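Local structure of diol-dehydratase (Roseburia inulinivorans, 5I2A) at residues Ala31-Leu36 with Gly84-Pro89; Ser92-Glu97 with Tyr127-Thr132; Asn162-Val167 with Asp448-Ala453; Lys328-Ala333 with Ser342-Leu347. The protein dehydrates 1,2-propanediol as a B12-independent diol dehydratase of the glycyl radical enzyme family. All coordinates share one frame; numbering follows the deposited sequence.

The four contacts form a connected cluster within the pyruvate formate lyase-like region, and only contacts 2 and 3 do not touch. Contacts 1 and 2 have centres about 12 Å apart and lie 22 and 23 Å from the centre of the chain; both meet helix 115-125. Contacts 3 and 4, again about 12 Å apart, lie 9 and 7 Å from the chain centre. Along the sequence contact 1 closes first, then contact 2, while contact 4 falls between the two segments of contact 3. Cys85 of contact 1 and Trp95 of contact 2 both pack on Cys329, so the peripheral contacts meet the more central contact 4 directly. A bound ethanediol touches contact 3 and approaches Phe344 of contact 4.

Contact 1 (Ala31-Leu36 with Gly84-Pro89); sequences AARAEL and GCQTYP
Arg33 and Tyr88 meet flat group to flat group. The guanidinium and phenol planes are 26° apart, and Tyr88 CD2 sits over the centre of the guanidinium, 3.2 Å above its plane. Further back along the arginine, CD lies over the face of the ring, 3.9 Å from the Tyr88 centroid, a CH-pi contact. The side chain reaches there because CG is anti to the backbone N (chi1 -170°) and the chain stays extended as far as NE. From the guanidinium edge, Arg33 NH1 donates to Thr87 O at 3.2 Å, in the carbonyl plane and on a lone pair.

At the start of the helix a second grip uses backbone donors. Arg33 N gives a nearly straight bond to Gln86 OE1 (3.0 Å, 166°), approaching from above the amide carbonyl plane. Water 1 accepts from Ala34 N at 3.0 Å and from Thr87 N at 3.0 Å, and it donates to Gln86 OE1. Beside it, Ala34 CB packs 4.1 Å from Pro89 CG.

The next shell fixes these groups. Arg33 NH2 forms a salt bridge with Glu90 and NE bonds to Ile278 O; Tyr88 OH bonds to Gln277 O, and Gln86 NE2 to Thr78 O. Leu121 of helix 115-125 touches both Ala31 and Thr87.

With 362 Å² buried, this is the docking of the N-terminal turn of helix 32-43 onto an irregular loop in the pyruvate formate lyase-like fold: amides of the first helical turn find a side-chain acceptor and a water outside the helix.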
loop_
_atom_site.group_PDB
_atom_site.type_symbol
_atom_site.label_atom_id
_atom_site.label_comp_id
_atom_site.label_asym_id
_atom_site.label_seq_id
_atom_site.Cartn_x
_atom_site.Cartn_y
_atom_site.Cartn_z
ATOM N N ALA A 31 -25.052 17.542 -2.227
ATOM C CA ALA A 31 -24.807 16.104 -2.151
ATOM C C ALA A 31 -24.230 15.497 -3.424
ATOM O O ALA A 31 -23.835 14.339 -3.416
ATOM C CB ALA A 31 -26.101 15.385 -1.793
ATOM N N ALA A 32 -24.185 16.265 -4.511
ATOM C CA ALA A 32 -23.820 15.696 -5.804
ATOM C C ALA A 32 -22.424 15.030 -5.821
ATOM O O ALA A 32 -22.276 13.957 -6.385
ATOM C CB ALA A 32 -23.898 16.753 -6.881
ATOM N N ARG A 33 -21.412 15.662 -5.232
ATOM C CA ARG A 33 -20.067 15.070 -5.250
ATOM C C ARG A 33 -20.055 13.706 -4.566
ATOM O O ARG A 33 -19.462 12.756 -5.068
ATOM C CB ARG A 33 -19.027 15.978 -4.577
ATOM C CG ARG A 33 -17.582 15.499 -4.801
ATOM C CD ARG A 33 -16.534 16.362 -4.077
ATOM N NE ARG A 33 -15.193 15.808 -4.264
ATOM C CZ ARG A 33 -14.727 14.741 -3.615
ATOM N NH1 ARG A 33 -15.479 14.128 -2.712
ATOM N NH2 ARG A 33 -13.492 14.306 -3.848
ATOM N N ALA A 34 -20.704 13.629 -3.412
ATOM C CA ALA A 34 -20.709 12.400 -2.633
ATOM C C ALA A 34 -21.386 11.293 -3.427
ATOM O O ALA A 34 -20.926 10.157 -3.437
ATOM C CB ALA A 34 -21.400 12.614 -1.301
ATOM N N GLU A 35 -22.470 11.633 -4.118
ATOM C CA GLU A 35 -23.142 10.655 -4.967
ATOM C C GLU A 35 -22.238 10.188 -6.107
ATOM O O GLU A 35 -22.177 9.003 -6.415
ATOM C CB GLU A 35 -24.440 11.234 -5.536
ATOM C CG GLU A 35 -25.507 11.394 -4.471
ATOM C CD GLU A 35 -26.828 11.899 -5.017
ATOM O OE1 GLU A 35 -26.834 12.574 -6.059
ATOM O OE2 GLU A 35 -27.862 11.602 -4.397
ATOM N N LEU A 36 -21.534 11.119 -6.733
ATOM C CA LEU A 36 -20.722 10.774 -7.882
ATOM C C LEU A 36 -19.455 9.987 -7.515
ATOM O O LEU A 36 -19.066 9.080 -8.246
ATOM C CB LEU A 36 -20.357 12.031 -8.669
ATOM C CG LEU A 36 -21.555 12.701 -9.365
ATOM C CD1 LEU A 36 -21.177 14.090 -9.865
ATOM C CD2 LEU A 36 -22.091 11.834 -10.507
ATOM N N GLY A 84 -21.380 27.722 -1.304
ATOM C CA GLY A 84 -21.795 26.433 -0.804
ATOM C C GLY A 84 -20.609 25.485 -0.764
ATOM O O GLY A 84 -19.482 25.880 -1.074
ATOM N N CYS A 85 -20.847 24.241 -0.363
ATOM C CA CYS A 85 -19.797 23.239 -0.449
ATOM C C CYS A 85 -20.345 21.878 -0.841
ATOM O O CYS A 85 -21.502 21.547 -0.564
ATOM C CB CYS A 85 -19.036 23.131 0.877
ATOM S SG CYS A 85 -20.007 22.420 2.240
ATOM N N GLN A 86 -19.502 21.109 -1.514
ATOM C CA GLN A 86 -19.715 19.676 -1.674
ATOM C C GLN A 86 -19.225 18.971 -0.415
ATOM O O GLN A 86 -18.725 19.629 0.498
ATOM C CB GLN A 86 -18.981 19.153 -2.904
ATOM C CG GLN A 86 -19.457 19.764 -4.233
ATOM C CD GLN A 86 -20.883 19.364 -4.606
ATOM O OE1 GLN A 86 -21.433 18.408 -4.065
ATOM N NE2 GLN A 86 -21.485 20.103 -5.543
ATOM N N THR A 87 -19.366 17.647 -0.371
ATOM C CA THR A 87 -18.867 16.850 0.746
ATOM C C THR A 87 -17.855 15.806 0.268
ATOM O O THR A 87 -17.768 15.507 -0.917
ATOM C CB THR A 87 -20.004 16.132 1.512
ATOM O OG1 THR A 87 -20.623 15.159 0.665
ATOM C CG2 THR A 87 -21.060 17.141 1.981
ATOM N N TYR A 88 -17.066 15.295 1.204
ATOM C CA TYR A 88 -15.893 14.494 0.880
ATOM C C TYR A 88 -15.858 13.255 1.789
ATOM O O TYR A 88 -15.017 13.137 2.687
ATOM C CB TYR A 88 -14.610 15.361 1.005
ATOM C CG TYR A 88 -14.625 16.535 0.035
ATOM C CD1 TYR A 88 -15.451 17.633 0.259
ATOM C CD2 TYR A 88 -13.837 16.535 -1.119
ATOM C CE1 TYR A 88 -15.516 18.682 -0.634
ATOM C CE2 TYR A 88 -13.878 17.593 -2.018
ATOM C CZ TYR A 88 -14.725 18.669 -1.763
ATOM O OH TYR A 88 -14.810 19.723 -2.624
ATOM N N PRO A 89 -16.793 12.322 1.561
ATOM C CA PRO A 89 -16.918 11.157 2.442
ATOM C C PRO A 89 -15.708 10.223 2.389
ATOM O O PRO A 89 -15.582 9.379 3.273
ATOM C CB PRO A 89 -18.170 10.443 1.908
ATOM C CG PRO A 89 -18.229 10.817 0.474
ATOM C CD PRO A 89 -17.748 12.266 0.440
HETATM O O HOH W 1 -21.380 16.018 -1.812
#

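Contact 2 (Ser92-Glu97 with Tyr127-Thr132); sequences SYEWLE and YWKGKT
Trp128 begins the contact with its CB, which lies 3.8 Å from Tyr93 CE2; its indole leads away, and NE1 bonds to Thr38 of helix 32-43. Lys129 comes next and crosses the tyrosine at about a right angle, with CB 3.2 Å from Tyr93 OH. Its CG is anti to the backbone N, and a bend at chi2 (63°) carries CD round past the phenol oxygen. At the far end NZ donates to Glu94 OE2 at 2.7 Å, meeting that oxygen nearly along its C-O bond, in a salt bridge. Thr132 closes the walk: CG2 sits at the edge of the Tyr93 ring, 4.1 Å from CE2, and also reaches Ser92 CA at 4.3 Å. Its OG1 serves helix 133-139, for which Thr132 is the N-cap, and bonds to Glu135 and Ser134.

Tyr93 is itself the N-cap residue of helix 94-97, so two helix starts are packed together. Only 230 Å² is buried, and the ion pair joins two exposed side chains through one carboxylate oxygen. Solvent would be expected to weaken that bridge, leaving much of the contact to the buried tyrosine.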
loop_
_atom_site.group_PDB
_atom_site.type_symbol
_atom_site.label_atom_id
_atom_site.label_comp_id
_atom_site.label_asym_id
_atom_site.label_seq_id
_atom_site.Cartn_x
_atom_site.Cartn_y
_atom_site.Cartn_z
ATOM N N SER A 92 -14.030 11.605 5.700
ATOM C CA SER A 92 -14.922 11.353 6.831
ATOM C C SER A 92 -16.323 11.861 6.511
ATOM O O SER A 92 -16.493 12.684 5.613
ATOM C CB SER A 92 -14.416 12.023 8.105
ATOM O OG SER A 92 -14.541 13.431 8.007
ATOM N N TYR A 93 -17.319 11.370 7.245
ATOM C CA TYR A 93 -18.691 11.838 7.053
ATOM C C TYR A 93 -19.566 11.699 8.296
ATOM O O TYR A 93 -20.607 12.338 8.376
ATOM C CB TYR A 93 -19.353 11.089 5.902
ATOM C CG TYR A 93 -19.572 9.635 6.220
ATOM C CD1 TYR A 93 -20.721 9.215 6.890
ATOM C CD2 TYR A 93 -18.622 8.679 5.868
ATOM C CE1 TYR A 93 -20.925 7.875 7.204
ATOM C CE2 TYR A 93 -18.819 7.328 6.175
ATOM C CZ TYR A 93 -19.969 6.939 6.840
ATOM O OH TYR A 93 -20.175 5.622 7.151
ATOM N N GLU A 94 -19.185 10.835 9.237
ATOM C CA GLU A 94 -20.040 10.608 10.389
ATOM C C GLU A 94 -20.286 11.907 11.160
ATOM O O GLU A 94 -21.377 12.099 11.677
ATOM C CB GLU A 94 -19.461 9.528 11.315
ATOM C CG GLU A 94 -19.690 8.117 10.763
ATOM C CD GLU A 94 -19.134 7.004 11.637
ATOM O OE1 GLU A 94 -18.642 7.281 12.746
ATOM O OE2 GLU A 94 -19.194 5.837 11.205
ATOM N N TRP A 95 -19.289 12.797 11.218
ATOM C CA TRP A 95 -19.465 14.074 11.926
ATOM C C TRP A 95 -20.602 14.881 11.306
ATOM O O TRP A 95 -21.344 15.562 12.003
ATOM C CB TRP A 95 -18.169 14.908 11.914
ATOM C CG TRP A 95 -17.737 15.337 10.531
ATOM C CD1 TRP A 95 -16.849 14.693 9.718
ATOM C CD2 TRP A 95 -18.182 16.488 9.798
ATOM N NE1 TRP A 95 -16.712 15.366 8.531
ATOM C CE2 TRP A 95 -17.515 16.475 8.554
ATOM C CE3 TRP A 95 -19.072 17.529 10.072
ATOM C CZ2 TRP A 95 -17.720 17.452 7.582
ATOM C CZ3 TRP A 95 -19.271 18.505 9.109
ATOM C CH2 TRP A 95 -18.595 18.465 7.884
ATOM N N LEU A 96 -20.730 14.799 9.990
ATOM C CA LEU A 96 -21.676 15.631 9.262
ATOM C C LEU A 96 -23.100 15.114 9.444
ATOM O O LEU A 96 -24.020 15.888 9.668
ATOM C CB LEU A 96 -21.296 15.692 7.777
ATOM C CG LEU A 96 -22.288 16.412 6.863
ATOM C CD1 LEU A 96 -22.585 17.828 7.364
ATOM C CD2 LEU A 96 -21.772 16.433 5.435
ATOM N N GLU A 97 -23.271 13.802 9.349
ATOM C CA GLU A 97 -24.563 13.196 9.609
ATOM C C GLU A 97 -25.023 13.514 11.022
ATOM O O GLU A 97 -26.194 13.755 11.231
ATOM C CB GLU A 97 -24.509 11.684 9.391
ATOM C CG GLU A 97 -24.248 11.313 7.951
ATOM C CD GLU A 97 -24.356 9.819 7.707
ATOM O OE1 GLU A 97 -24.601 9.079 8.670
ATOM O OE2 GLU A 97 -24.202 9.396 6.551
ATOM N N TYR A 127 -21.832 3.784 1.774
ATOM C CA TYR A 127 -20.781 3.098 1.052
ATOM C C TYR A 127 -19.394 3.275 1.683
ATOM O O TYR A 127 -18.554 2.380 1.599
ATOM C CB TYR A 127 -20.729 3.588 -0.395
ATOM C CG TYR A 127 -19.641 2.899 -1.191
ATOM C CD1 TYR A 127 -19.811 1.594 -1.649
ATOM C CD2 TYR A 127 -18.440 3.534 -1.451
ATOM C CE1 TYR A 127 -18.816 0.953 -2.363
ATOM C CE2 TYR A 127 -17.443 2.907 -2.151
ATOM C CZ TYR A 127 -17.640 1.618 -2.613
ATOM O OH TYR A 127 -16.649 1.013 -3.324
ATOM N N TRP A 128 -19.164 4.434 2.298
ATOM C CA TRP A 128 -17.829 4.816 2.753
ATOM C C TRP A 128 -17.521 4.324 4.154
ATOM O O TRP A 128 -16.393 4.449 4.620
ATOM C CB TRP A 128 -17.652 6.346 2.645
ATOM C CG TRP A 128 -17.575 6.695 1.201
ATOM C CD1 TRP A 128 -18.611 7.080 0.392
ATOM C CD2 TRP A 128 -16.421 6.593 0.357
ATOM N NE1 TRP A 128 -18.164 7.243 -0.891
ATOM C CE2 TRP A 128 -16.823 6.949 -0.941
ATOM C CE3 TRP A 128 -15.082 6.244 0.577
ATOM C CZ2 TRP A 128 -15.942 6.971 -2.014
ATOM C CZ3 TRP A 128 -14.209 6.269 -0.483
ATOM C CH2 TRP A 128 -14.642 6.632 -1.769
ATOM N N LYS A 129 -18.519 3.741 4.812
ATOM C CA LYS A 129 -18.304 3.132 6.120
ATOM C C LYS A 129 -17.198 2.086 6.013
ATOM O O LYS A 129 -17.262 1.205 5.179
ATOM C CB LYS A 129 -19.590 2.497 6.645
ATOM C CG LYS A 129 -19.440 1.815 7.991
ATOM C CD LYS A 129 -19.071 2.818 9.064
ATOM C CE LYS A 129 -19.147 2.191 10.458
ATOM N NZ LYS A 129 -18.843 3.184 11.529
ATOM N N GLY A 130 -16.170 2.209 6.841
ATOM C CA GLY A 130 -15.034 1.313 6.752
ATOM C C GLY A 130 -14.103 1.547 5.567
ATOM O O GLY A 130 -13.247 0.718 5.293
ATOM N N LYS A 131 -14.249 2.665 4.862
ATOM C CA LYS A 131 -13.374 2.941 3.725
ATOM C C LYS A 131 -12.701 4.312 3.791
ATOM O O LYS A 131 -12.049 4.725 2.830
ATOM C CB LYS A 131 -14.155 2.853 2.401
ATOM C CG LYS A 131 -14.849 1.520 2.114
ATOM C CD LYS A 131 -15.461 1.526 0.698
ATOM C CE LYS A 131 -16.107 0.202 0.346
ATOM N NZ LYS A 131 -17.223 -0.130 1.276
ATOM N N THR A 132 -12.887 5.037 4.892
ATOM C CA THR A 132 -12.420 6.421 4.961
ATOM C C THR A 132 -10.951 6.495 5.384
ATOM O O THR A 132 -10.440 5.582 6.044
ATOM C CB THR A 132 -13.255 7.250 5.954
ATOM O OG1 THR A 132 -13.104 6.693 7.263
ATOM C CG2 THR A 132 -14.731 7.242 5.581
#

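Contact 3 (Asn162-Val167 with Asp448-Ala453); sequences NGVGHV and DGWHDA. With EDO (1,2-ethanediol), chain C.
Val164 lies over a face of the Trp450 indole: CG1 is 3.9 Å from the centroid of the five-membered ring and 28° off its normal, a CH-pi contact. This and the neighbouring ring contacts join strand 165-167 to the loop connecting strands 447-448 and 454-457, both of which run parallel to strand 548-556 in the interior of the glycyl radical enzyme fold. The His166 ring is bonded at its edges. Its ND1 donates in the ring plane to Val164 O at 2.9 Å, and NE2 donates to O2 of a bound ethanediol at 2.8 Å (158°). Asp452 CB comes to 3.3 Å from His166 NE2, obliquely, neither over the face nor at the edge. Gly449 CA lies over one face of the His451 ring, toward the rim, while His166 O lies in plane at its edge, near CD2.

One oxygen of the ethanediol bridges the two segments at this end. O2 accepts from His166 and donates to Asp452 OD2 at 2.6 Å, linking an imidazole and a carboxylate whose planes are 65° apart. Glu440, His283 and Ser284 also bond to the diol. It probably comes from the crystallisation liquor, yet its bonding is consistent with a site that accepts a small diol substrate. Trp450 also makes a cation-pi contact with Arg685.

No direct hydrogen bond joins the two segments; waters span the gap. Water 2 accepts from Trp450 N at 3.0 Å and is placed to donate to Gly165 O, also at 3.0 Å, though acceptors around it outnumber its protons. Water 3 accepts from Gly449 N and lies 2.8 Å from His166 O.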
loop_
_atom_site.group_PDB
_atom_site.type_symbol
_atom_site.label_atom_id
_atom_site.label_comp_id
_atom_site.label_asym_id
_atom_site.label_seq_id
_atom_site.Cartn_x
_atom_site.Cartn_y
_atom_site.Cartn_z
ATOM N N ASN A 162 -10.563 15.729 6.701
ATOM C CA ASN A 162 -10.649 16.163 5.318
ATOM C C ASN A 162 -9.267 16.128 4.643
ATOM O O ASN A 162 -8.299 15.678 5.247
ATOM C CB ASN A 162 -11.309 17.564 5.257
ATOM C CG ASN A 162 -12.799 17.497 4.866
ATOM O OD1 ASN A 162 -13.179 16.770 3.954
ATOM N ND2 ASN A 162 -13.625 18.261 5.545
ATOM N N GLY A 163 -9.190 16.573 3.390
ATOM C CA GLY A 163 -7.980 16.457 2.595
ATOM C C GLY A 163 -6.795 17.284 3.089
ATOM O O GLY A 163 -6.913 18.079 4.028
ATOM N N VAL A 164 -5.655 17.116 2.432
ATOM C CA VAL A 164 -4.434 17.768 2.886
ATOM C C VAL A 164 -4.336 19.178 2.284
ATOM O O VAL A 164 -4.573 20.161 2.971
ATOM C CB VAL A 164 -3.177 16.940 2.534
ATOM C CG1 VAL A 164 -1.915 17.669 2.983
ATOM C CG2 VAL A 164 -3.240 15.567 3.224
ATOM N N GLY A 165 -4.021 19.268 0.997
ATOM C CA GLY A 165 -3.887 20.563 0.358
ATOM C C GLY A 165 -2.576 21.225 0.756
ATOM O O GLY A 165 -1.538 20.579 0.697
ATOM N N HIS A 166 -2.639 22.491 1.169
ATOM C CA HIS A 166 -1.475 23.241 1.658
ATOM C C HIS A 166 -0.322 23.161 0.667
ATOM O O HIS A 166 0.756 22.661 0.967
ATOM C CB HIS A 166 -1.058 22.731 3.048
ATOM C CG HIS A 166 -2.064 23.056 4.100
ATOM N ND1 HIS A 166 -3.314 22.463 4.139
ATOM C CD2 HIS A 166 -2.057 23.975 5.094
ATOM C CE1 HIS A 166 -4.013 22.983 5.128
ATOM N NE2 HIS A 166 -3.268 23.895 5.734
ATOM N N VAL A 167 -0.589 23.648 -0.528
ATOM C CA VAL A 167 0.344 23.530 -1.619
ATOM C C VAL A 167 0.125 24.664 -2.618
ATOM O O VAL A 167 -1.001 25.152 -2.804
ATOM C CB VAL A 167 0.201 22.159 -2.335
ATOM C CG1 VAL A 167 -1.213 21.989 -2.877
ATOM C CG2 VAL A 167 1.229 22.015 -3.470
ATOM N N ASP A 448 5.509 18.927 -0.884
ATOM C CA ASP A 448 4.349 18.457 -0.122
ATOM C C ASP A 448 4.653 18.747 1.350
ATOM O O ASP A 448 5.375 17.994 2.004
ATOM C CB ASP A 448 4.086 16.972 -0.341
ATOM C CG ASP A 448 2.708 16.536 0.179
ATOM O OD1 ASP A 448 1.687 17.102 -0.255
ATOM O OD2 ASP A 448 2.641 15.618 1.018
ATOM N N GLY A 449 4.119 19.847 1.860
ATOM C CA GLY A 449 4.626 20.417 3.090
ATOM C C GLY A 449 3.821 20.156 4.343
ATOM O O GLY A 449 4.330 20.367 5.441
ATOM N N TRP A 450 2.581 19.693 4.178
ATOM C CA TRP A 450 1.713 19.395 5.328
ATOM C C TRP A 450 1.727 20.576 6.293
ATOM O O TRP A 450 1.911 20.413 7.497
ATOM C CB TRP A 450 2.162 18.088 6.018
ATOM C CG TRP A 450 1.455 16.866 5.462
ATOM C CD1 TRP A 450 1.340 16.516 4.150
ATOM C CD2 TRP A 450 0.769 15.849 6.208
ATOM N NE1 TRP A 450 0.622 15.363 4.029
ATOM C CE2 TRP A 450 0.255 14.930 5.277
ATOM C CE3 TRP A 450 0.544 15.630 7.572
ATOM C CZ2 TRP A 450 -0.473 13.798 5.660
ATOM C CZ3 TRP A 450 -0.187 14.505 7.959
ATOM C CH2 TRP A 450 -0.698 13.614 7.005
ATOM N N HIS A 451 1.548 21.778 5.742
ATOM C CA HIS A 451 1.888 22.992 6.474
ATOM C C HIS A 451 0.959 23.336 7.648
ATOM O O HIS A 451 1.263 24.240 8.417
ATOM C CB HIS A 451 1.960 24.179 5.507
ATOM C CG HIS A 451 3.101 24.088 4.537
ATOM N ND1 HIS A 451 4.401 24.322 4.906
ATOM C CD2 HIS A 451 3.129 23.755 3.224
ATOM C CE1 HIS A 451 5.189 24.170 3.852
ATOM N NE2 HIS A 451 4.439 23.832 2.820
ATOM N N ASP A 452 -0.156 22.627 7.802
ATOM C CA ASP A 452 -0.941 22.791 9.026
ATOM C C ASP A 452 -1.418 21.435 9.562
ATOM O O ASP A 452 -2.612 21.141 9.579
ATOM C CB ASP A 452 -2.124 23.721 8.795
ATOM C CG ASP A 452 -2.752 24.201 10.107
ATOM O OD1 ASP A 452 -2.202 23.911 11.194
ATOM O OD2 ASP A 452 -3.790 24.876 10.047
ATOM N N ALA A 453 -0.460 20.634 10.016
ATOM C CA ALA A 453 -0.694 19.225 10.327
ATOM C C ALA A 453 -1.376 18.994 11.671
ATOM O O ALA A 453 -2.009 17.960 11.862
ATOM C CB ALA A 453 0.633 18.451 10.280
HETATM C C1 EDO C . -3.080 27.376 7.518
HETATM O O1 EDO C . -2.468 26.946 6.305
HETATM C C2 EDO C . -4.531 26.885 7.502
HETATM O O2 EDO C . -4.616 25.450 7.612
HETATM O O HOH W 2 1.039 19.348 1.598
HETATM O O HOH W 3 2.973 21.476 -0.197
#

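Contact 4 (Lys328-Ala333 with Ser342-Leu347); sequences KCRDAA and SLFQNL
Arg330 NH2 meets Ser342 O almost in line with its C=O bond, the one direct hydrogen bond between the segments. The nitrogen donates to Ser342 O at 3.1 Å, with a C=O...donor angle of 163°. Water 4 adds a second path from the same group: it accepts from Arg330 NH1 at 2.9 Å and lies 3.0 Å from Ser342 O, placed to donate to it.

The guanidinium gets there because CG is anti to the carbonyl carbon (chi1 -53°) and the chain runs extended to NE. Lys328 CG lies over the centre of one guanidinium face, 4.3 Å above its plane. Phe344 is turned 72° from that plane and presents its edge, with CE2 3.8 Å from Arg330 NH2. Lys328 CB meets Leu343 CD2 at 3.7 Å before its own chain leads away to Ser281 O and His283 ND1.

Ser342 also organises its own segment. Its OG accepts from Phe344 N at 2.9 Å, an ST turn that leads into strand 346-350, outermost in its sheet within this chain, and the same oxygen sits over the centre of the Phe344 ring.

Phe344 comes within about 4 Å of the bound ethanediol, consistent with the contact bordering a pocket for a small diol. Within the two segments the buried guanidinium is answered by a neutral carbonyl and a water rather than a carboxylate, so its positive charge would be expected to polarise Ser342 C=O.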
loop_
_atom_site.group_PDB
_atom_site.type_symbol
_atom_site.label_atom_id
_atom_site.label_comp_id
_atom_site.label_asym_id
_atom_site.label_seq_id
_atom_site.Cartn_x
_atom_site.Cartn_y
_atom_site.Cartn_z
ATOM N N LYS A 328 -16.113 25.330 2.434
ATOM C CA LYS A 328 -15.841 24.029 3.010
ATOM C C LYS A 328 -16.527 23.908 4.362
ATOM O O LYS A 328 -16.357 24.763 5.221
ATOM C CB LYS A 328 -14.323 23.825 3.162
ATOM C CG LYS A 328 -13.876 22.545 3.870
ATOM C CD LYS A 328 -12.316 22.522 3.916
ATOM C CE LYS A 328 -11.714 21.333 4.696
ATOM N NZ LYS A 328 -10.192 21.366 4.601
ATOM N N CYS A 329 -17.278 22.836 4.572
ATOM C CA CYS A 329 -17.915 22.666 5.876
ATOM C C CYS A 329 -17.093 21.732 6.749
ATOM O O CYS A 329 -16.788 20.617 6.352
ATOM C CB CYS A 329 -19.352 22.135 5.730
ATOM S SG CYS A 329 -20.172 21.869 7.327
ATOM N N ARG A 330 -16.728 22.207 7.933
ATOM C CA ARG A 330 -15.969 21.421 8.900
ATOM C C ARG A 330 -16.870 21.111 10.086
ATOM O O ARG A 330 -17.789 21.871 10.354
ATOM C CB ARG A 330 -14.715 22.177 9.373
ATOM C CG ARG A 330 -13.819 22.689 8.239
ATOM C CD ARG A 330 -12.646 23.544 8.748
ATOM N NE ARG A 330 -11.837 24.027 7.629
ATOM C CZ ARG A 330 -12.131 25.105 6.903
ATOM N NH1 ARG A 330 -13.223 25.826 7.180
ATOM N NH2 ARG A 330 -11.351 25.456 5.890
ATOM N N ASP A 331 -16.591 20.027 10.809
ATOM C CA ASP A 331 -17.367 19.693 12.013
ATOM C C ASP A 331 -17.268 20.838 13.009
ATOM O O ASP A 331 -16.277 21.557 13.018
ATOM C CB ASP A 331 -16.888 18.389 12.664
ATOM C CG ASP A 331 -15.503 18.520 13.286
ATOM O OD1 ASP A 331 -15.412 18.868 14.475
ATOM O OD2 ASP A 331 -14.508 18.281 12.581
ATOM N N ALA A 332 -18.284 20.978 13.851
ATOM C CA ALA A 332 -18.438 22.168 14.691
ATOM C C ALA A 332 -17.208 22.468 15.541
ATOM O O ALA A 332 -16.773 23.615 15.612
ATOM C CB ALA A 332 -19.671 22.028 15.582
ATOM N N ALA A 333 -16.642 21.441 16.170
ATOM C CA ALA A 333 -15.449 21.626 16.985
ATOM C C ALA A 333 -14.273 22.098 16.118
ATOM O O ALA A 333 -13.611 23.076 16.454
ATOM C CB ALA A 333 -15.092 20.327 17.740
ATOM N N SER A 342 -13.000 30.622 5.778
ATOM C CA SER A 342 -11.801 30.762 4.962
ATOM C C SER A 342 -11.359 29.427 4.342
ATOM O O SER A 342 -11.578 28.346 4.909
ATOM C CB SER A 342 -10.636 31.347 5.777
ATOM O OG SER A 342 -9.574 31.703 4.901
ATOM N N LEU A 343 -10.736 29.533 3.175
ATOM C CA LEU A 343 -10.020 28.433 2.540
ATOM C C LEU A 343 -8.514 28.736 2.518
ATOM O O LEU A 343 -7.734 27.984 1.931
ATOM C CB LEU A 343 -10.552 28.191 1.116
ATOM C CG LEU A 343 -11.954 27.561 1.080
ATOM C CD1 LEU A 343 -12.457 27.379 -0.356
ATOM C CD2 LEU A 343 -11.922 26.230 1.796
ATOM N N PHE A 344 -8.138 29.856 3.145
ATOM C CA PHE A 344 -6.739 30.245 3.320
ATOM C C PHE A 344 -5.961 30.186 2.005
ATOM O O PHE A 344 -4.901 29.570 1.921
ATOM C CB PHE A 344 -6.087 29.343 4.385
ATOM C CG PHE A 344 -6.937 29.192 5.619
ATOM C CD1 PHE A 344 -6.854 30.118 6.649
ATOM C CD2 PHE A 344 -7.882 28.171 5.708
ATOM C CE1 PHE A 344 -7.676 30.004 7.772
ATOM C CE2 PHE A 344 -8.708 28.055 6.831
ATOM C CZ PHE A 344 -8.596 28.958 7.864
ATOM N N GLN A 345 -6.527 30.803 0.978
ATOM C CA GLN A 345 -5.946 30.780 -0.348
ATOM C C GLN A 345 -4.978 31.950 -0.441
ATOM O O GLN A 345 -5.371 33.087 -0.709
ATOM C CB GLN A 345 -7.035 30.841 -1.426
ATOM C CG GLN A 345 -8.024 29.637 -1.365
ATOM C CD GLN A 345 -9.233 29.797 -2.293
ATOM O OE1 GLN A 345 -9.339 29.122 -3.318
ATOM N NE2 GLN A 345 -10.153 30.688 -1.918
ATOM N N ASN A 346 -3.709 31.663 -0.172
ATOM C CA ASN A 346 -2.736 32.722 -0.030
ATOM C C ASN A 346 -2.144 33.103 -1.381
ATOM O O ASN A 346 -1.707 32.247 -2.146
ATOM C CB ASN A 346 -1.629 32.321 0.932
ATOM C CG ASN A 346 -0.858 33.523 1.452
ATOM O OD1 ASN A 346 -0.135 34.182 0.709
ATOM N ND2 ASN A 346 -1.010 33.806 2.735
ATOM N N LEU A 347 -2.145 34.403 -1.650
ATOM C CA LEU A 347 -1.677 34.958 -2.908
ATOM C C LEU A 347 -0.760 36.108 -2.570
ATOM O O LEU A 347 -1.138 37.030 -1.837
ATOM C CB LEU A 347 -2.851 35.417 -3.794
ATOM C CG LEU A 347 -2.554 35.865 -5.235
ATOM C CD1 LEU A 347 -3.790 35.634 -6.124
ATOM C CD2 LEU A 347 -2.130 37.318 -5.322
HETATM O O HOH W 4 -14.419 27.242 4.974
#